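Local coordinates for transketolase (Campylobacter jejuni, PDB 3L84), which belongs to the transketolases, thiamine diphosphate-dependent enzymes, and is built as a two-chain assembly, at residues A526-C540 with R575-A587. Numbering follows the deposited sequence.
Sequences AKFTLLASGSEVWLC and RLLKGEVIGVEAA
Parallel pairing inside the mixed sheet of the transketolase C-terminal domain joins Thr529 and Leu531 of strand 528-532 to alternate residues of strand 580-584, and side chains then secure both ends of the ladder. Thr529 N donates to Glu580 O and Thr529 O accepts from Ile582 N; Leu531 repeats the pattern with Ile582 O and Val584 N, whose bond to Leu531 O measures 2.8 Å. Thr529 binds through its side chain as well: with OG1 beside the backbone N (chi1 -62°), the hydroxyl donates to Lys578 O at 2.6 Å, in the carbonyl plane and on a lone pair, tying the strand to the loop that precedes its partner. On the opposite face of the sheet, Phe528 and Ile582 run side by side, CD1 to CD1 3.9 Å, while Glu580 OE2 lies at the ring edge. Farther along this face Val584 packs against helix 537-549, its CG2 3.6 Å from Cys540 SG. Past the strand ends, two glutamates continue the link. Glu536, its chain bent at chi2 (65°), brings OE1 to Ala586 N at 2.9 Å, the N-H arriving from above the carboxylate plane, and Arg472 forms a salt bridge with the same oxygen. Arg463 likewise pairs with Glu585 OE2, which Ser533 OG meets at 2.6 Å on its anti side, 34° out of the carboxylate plane.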
loop_
_atom_site.group_PDB
_atom_site.type_symbol
_atom_site.label_atom_id
_atom_site.label_comp_id
_atom_site.label_asym_id
_atom_site.label_seq_id
_atom_site.Cartn_x
_atom_site.Cartn_y
_atom_site.Cartn_z
ATOM N N ALA A 526 37.782 18.837 -13.551
ATOM C CA ALA A 526 36.715 19.159 -12.634
ATOM C C ALA A 526 37.087 18.729 -11.238
ATOM O O ALA A 526 37.555 17.615 -11.035
ATOM C CB ALA A 526 35.406 18.468 -13.073
ATOM N N LYS A 527 36.857 19.627 -10.289
ATOM C CA LYS A 527 37.052 19.378 -8.894
ATOM C C LYS A 527 35.792 18.810 -8.248
ATOM O O LYS A 527 35.892 18.089 -7.249
ATOM C CB LYS A 527 37.412 20.691 -8.187
ATOM C CG LYS A 527 38.696 21.374 -8.689
ATOM C CD LYS A 527 39.912 20.482 -8.469
ATOM C CE LYS A 527 41.224 21.216 -8.750
ATOM N NZ LYS A 527 42.388 20.472 -8.177
ATOM N N PHE A 528 34.633 19.175 -8.796
ATOM C CA PHE A 528 33.340 18.730 -8.258
ATOM C C PHE A 528 32.458 18.293 -9.394
ATOM O O PHE A 528 32.540 18.872 -10.478
ATOM C CB PHE A 528 32.598 19.858 -7.551
ATOM C CG PHE A 528 33.327 20.424 -6.387
ATOM C CD1 PHE A 528 33.554 19.662 -5.253
ATOM C CD2 PHE A 528 33.779 21.734 -6.413
ATOM C CE1 PHE A 528 34.236 20.196 -4.186
ATOM C CE2 PHE A 528 34.473 22.269 -5.342
ATOM C CZ PHE A 528 34.690 21.490 -4.233
ATOM N N THR A 529 31.600 17.300 -9.146
ATOM C CA THR A 529 30.508 16.955 -10.039
ATOM C C THR A 529 29.230 17.072 -9.252
ATOM O O THR A 529 29.129 16.466 -8.182
ATOM C CB THR A 529 30.661 15.545 -10.653
ATOM O OG1 THR A 529 31.861 15.498 -11.443
ATOM C CG2 THR A 529 29.473 15.186 -11.534
ATOM N N LEU A 530 28.273 17.857 -9.747
ATOM C CA LEU A 530 26.954 17.993 -9.111
ATOM C C LEU A 530 25.996 17.156 -9.920
ATOM O O LEU A 530 25.874 17.379 -11.133
ATOM C CB LEU A 530 26.526 19.457 -9.096
ATOM C CG LEU A 530 27.363 20.413 -8.208
ATOM C CD1 LEU A 530 28.744 20.762 -8.723
ATOM C CD2 LEU A 530 26.561 21.696 -8.026
ATOM N N LEU A 531 25.394 16.180 -9.290
ATOM C CA LEU A 531 24.501 15.210 -9.908
ATOM C C LEU A 531 23.105 15.424 -9.338
ATOM O O LEU A 531 22.955 15.436 -8.100
ATOM C CB LEU A 531 24.999 13.786 -9.602
ATOM C CG LEU A 531 24.189 12.646 -10.174
ATOM C CD1 LEU A 531 25.065 11.444 -10.503
ATOM C CD2 LEU A 531 23.079 12.269 -9.243
ATOM N N ALA A 532 22.095 15.543 -10.194
ATOM C CA ALA A 532 20.757 15.762 -9.703
ATOM C C ALA A 532 19.774 15.180 -10.679
ATOM O O ALA A 532 20.115 14.893 -11.830
ATOM C CB ALA A 532 20.478 17.251 -9.516
ATOM N N SER A 533 18.532 15.087 -10.230
ATOM C CA SER A 533 17.420 14.749 -11.095
ATOM C C SER A 533 16.307 15.793 -10.955
ATOM O O SER A 533 16.225 16.550 -9.977
ATOM C CB SER A 533 16.853 13.370 -10.759
ATOM O OG SER A 533 16.265 13.354 -9.480
ATOM N N GLY A 534 15.396 15.802 -11.912
ATOM C CA GLY A 534 14.187 16.557 -11.829
ATOM C C GLY A 534 14.384 17.996 -11.447
ATOM O O GLY A 534 15.258 18.692 -12.006
ATOM N N SER A 535 13.581 18.449 -10.505
ATOM C CA SER A 535 13.557 19.827 -10.054
ATOM C C SER A 535 14.850 20.328 -9.453
ATOM O O SER A 535 14.973 21.538 -9.276
ATOM C CB SER A 535 12.411 20.057 -9.072
ATOM O OG SER A 535 12.486 19.114 -7.995
ATOM N N GLU A 536 15.808 19.464 -9.140
ATOM C CA GLU A 536 17.082 19.941 -8.552
ATOM C C GLU A 536 18.187 20.196 -9.551
ATOM O O GLU A 536 19.254 20.678 -9.179
ATOM C CB GLU A 536 17.532 18.959 -7.446
ATOM C CG GLU A 536 16.746 19.139 -6.174
ATOM C CD GLU A 536 15.284 18.790 -6.324
ATOM O OE1 GLU A 536 14.994 17.572 -6.454
ATOM O OE2 GLU A 536 14.422 19.703 -6.323
ATOM N N VAL A 537 17.959 19.911 -10.826
ATOM C CA VAL A 537 19.032 20.088 -11.814
ATOM C C VAL A 537 19.401 21.557 -11.984
ATOM O O VAL A 537 20.564 21.925 -12.034
ATOM C CB VAL A 537 18.658 19.426 -13.182
ATOM C CG1 VAL A 537 19.706 19.767 -14.269
ATOM C CG2 VAL A 537 18.562 17.930 -13.028
ATOM N N TRP A 538 18.407 22.423 -12.044
ATOM C CA TRP A 538 18.672 23.831 -12.232
ATOM C C TRP A 538 19.460 24.401 -11.049
ATOM O O TRP A 538 20.389 25.199 -11.227
ATOM C CB TRP A 538 17.329 24.555 -12.392
ATOM C CG TRP A 538 17.509 25.915 -12.861
ATOM C CD1 TRP A 538 17.300 27.059 -12.149
ATOM C CD2 TRP A 538 17.944 26.318 -14.177
ATOM N NE1 TRP A 538 17.577 28.157 -12.941
ATOM C CE2 TRP A 538 17.968 27.724 -14.186
ATOM C CE3 TRP A 538 18.318 25.618 -15.340
ATOM C CZ2 TRP A 538 18.347 28.450 -15.323
ATOM C CZ3 TRP A 538 18.682 26.328 -16.466
ATOM C CH2 TRP A 538 18.701 27.733 -16.448
ATOM N N LEU A 539 19.124 23.974 -9.830
ATOM C CA LEU A 539 19.884 24.402 -8.649
ATOM C C LEU A 539 21.360 24.043 -8.820
ATOM O O LEU A 539 22.254 24.826 -8.458
ATOM C CB LEU A 539 19.286 23.734 -7.379
ATOM C CG LEU A 539 20.125 23.867 -6.125
ATOM C CD1 LEU A 539 20.280 25.294 -5.649
ATOM C CD2 LEU A 539 19.488 23.020 -5.009
ATOM N N CYS A 540 21.621 22.849 -9.336
ATOM C CA CYS A 540 23.000 22.420 -9.564
ATOM C C CYS A 540 23.674 23.202 -10.687
ATOM O O CYS A 540 24.844 23.540 -10.567
ATOM C CB CYS A 540 23.070 20.941 -9.847
ATOM S SG CYS A 540 22.682 19.942 -8.389
ATOM N N ARG A 575 33.649 9.101 -17.041
ATOM C CA ARG A 575 33.656 10.391 -17.697
ATOM C C ARG A 575 32.739 11.373 -16.977
ATOM O O ARG A 575 33.085 12.538 -16.807
ATOM C CB ARG A 575 33.255 10.288 -19.150
ATOM C CG ARG A 575 33.277 11.648 -19.806
ATOM C CD ARG A 575 33.579 11.618 -21.267
ATOM N NE ARG A 575 33.392 12.954 -21.806
ATOM C CZ ARG A 575 33.363 13.228 -23.097
ATOM N NH1 ARG A 575 33.542 12.256 -23.986
ATOM N NH2 ARG A 575 33.131 14.475 -23.494
ATOM N N LEU A 576 31.554 10.914 -16.571
ATOM C CA LEU A 576 30.622 11.796 -15.875
ATOM C C LEU A 576 31.091 12.218 -14.490
ATOM O O LEU A 576 30.970 13.402 -14.113
ATOM C CB LEU A 576 29.254 11.140 -15.720
ATOM C CG LEU A 576 28.283 11.348 -16.888
ATOM C CD1 LEU A 576 28.866 10.977 -18.263
ATOM C CD2 LEU A 576 26.995 10.587 -16.609
ATOM N N LEU A 577 31.582 11.249 -13.721
ATOM C CA LEU A 577 31.745 11.392 -12.287
ATOM C C LEU A 577 33.175 11.775 -11.931
ATOM O O LEU A 577 34.003 10.930 -11.543
ATOM C CB LEU A 577 31.296 10.104 -11.573
ATOM C CG LEU A 577 29.836 9.655 -11.867
ATOM C CD1 LEU A 577 29.557 8.280 -11.233
ATOM C CD2 LEU A 577 28.823 10.703 -11.415
ATOM N N LYS A 578 33.432 13.064 -12.008
ATOM C CA LYS A 578 34.771 13.595 -11.792
ATOM C C LYS A 578 34.910 14.289 -10.442
ATOM O O LYS A 578 33.975 14.935 -9.963
ATOM C CB LYS A 578 35.088 14.615 -12.875
ATOM C CG LYS A 578 35.195 14.039 -14.266
ATOM C CD LYS A 578 36.311 13.058 -14.394
ATOM C CE LYS A 578 36.547 12.679 -15.852
ATOM N NZ LYS A 578 37.560 11.643 -15.905
ATOM N N GLY A 579 36.073 14.163 -9.827
ATOM C CA GLY A 579 36.351 14.863 -8.581
ATOM C C GLY A 579 35.466 14.381 -7.463
ATOM O O GLY A 579 35.137 13.185 -7.392
ATOM N N GLU A 580 35.082 15.297 -6.582
ATOM C CA GLU A 580 34.177 14.953 -5.495
ATOM C C GLU A 580 32.757 15.120 -6.022
ATOM O O GLU A 580 32.369 16.175 -6.558
ATOM C CB GLU A 580 34.443 15.871 -4.322
ATOM C CG GLU A 580 33.727 15.481 -3.044
ATOM C CD GLU A 580 34.348 16.158 -1.830
ATOM O OE1 GLU A 580 34.911 15.449 -0.954
ATOM O OE2 GLU A 580 34.357 17.408 -1.784
ATOM N N VAL A 581 31.969 14.052 -5.920
ATOM C CA VAL A 581 30.627 13.966 -6.534
ATOM C C VAL A 581 29.592 14.195 -5.458
ATOM O O VAL A 581 29.588 13.477 -4.451
ATOM C CB VAL A 581 30.420 12.602 -7.188
ATOM C CG1 VAL A 581 29.040 12.537 -7.869
ATOM C CG2 VAL A 581 31.553 12.287 -8.222
ATOM N N ILE A 582 28.736 15.186 -5.676
ATOM C CA ILE A 582 27.681 15.560 -4.748
ATOM C C ILE A 582 26.340 15.325 -5.445
ATOM O O ILE A 582 26.048 15.940 -6.478
ATOM C CB ILE A 582 27.782 17.000 -4.270
ATOM C CG1 ILE A 582 29.164 17.294 -3.642
ATOM C CG2 ILE A 582 26.646 17.323 -3.281
ATOM C CD1 ILE A 582 30.182 17.890 -4.575
ATOM N N GLY A 583 25.540 14.440 -4.866
ATOM C CA GLY A 583 24.180 14.179 -5.338
ATOM C C GLY A 583 23.190 15.106 -4.671
ATOM O O GLY A 583 23.316 15.363 -3.458
ATOM N N VAL A 584 22.255 15.673 -5.421
ATOM C CA VAL A 584 21.316 16.642 -4.921
ATOM C C VAL A 584 19.896 16.273 -5.377
ATOM O O VAL A 584 19.590 16.248 -6.569
ATOM C CB VAL A 584 21.671 18.044 -5.456
ATOM C CG1 VAL A 584 20.716 19.070 -4.872
ATOM C CG2 VAL A 584 23.163 18.408 -5.175
ATOM N N GLU A 585 19.021 15.964 -4.417
ATOM C CA GLU A 585 17.649 15.580 -4.708
ATOM C C GLU A 585 16.767 15.967 -3.529
ATOM O O GLU A 585 17.151 15.784 -2.400
ATOM C CB GLU A 585 17.516 14.066 -4.946
ATOM C CG GLU A 585 17.981 13.580 -6.293
ATOM C CD GLU A 585 17.608 12.129 -6.593
ATOM O OE1 GLU A 585 17.484 11.265 -5.664
ATOM O OE2 GLU A 585 17.508 11.832 -7.783
ATOM N N ALA A 586 15.551 16.396 -3.827
ATOM C CA ALA A 586 14.540 16.689 -2.807
ATOM C C ALA A 586 13.850 15.386 -2.408
ATOM O O ALA A 586 12.681 15.124 -2.717
ATOM C CB ALA A 586 13.521 17.734 -3.301
ATOM N N ALA A 587 14.618 14.543 -1.748
ATOM C CA ALA A 587 14.204 13.171 -1.382
ATOM C C ALA A 587 15.197 12.662 -0.377
ATOM O O ALA A 587 16.302 13.198 -0.261
ATOM C CB ALA A 587 14.185 12.267 -2.625
#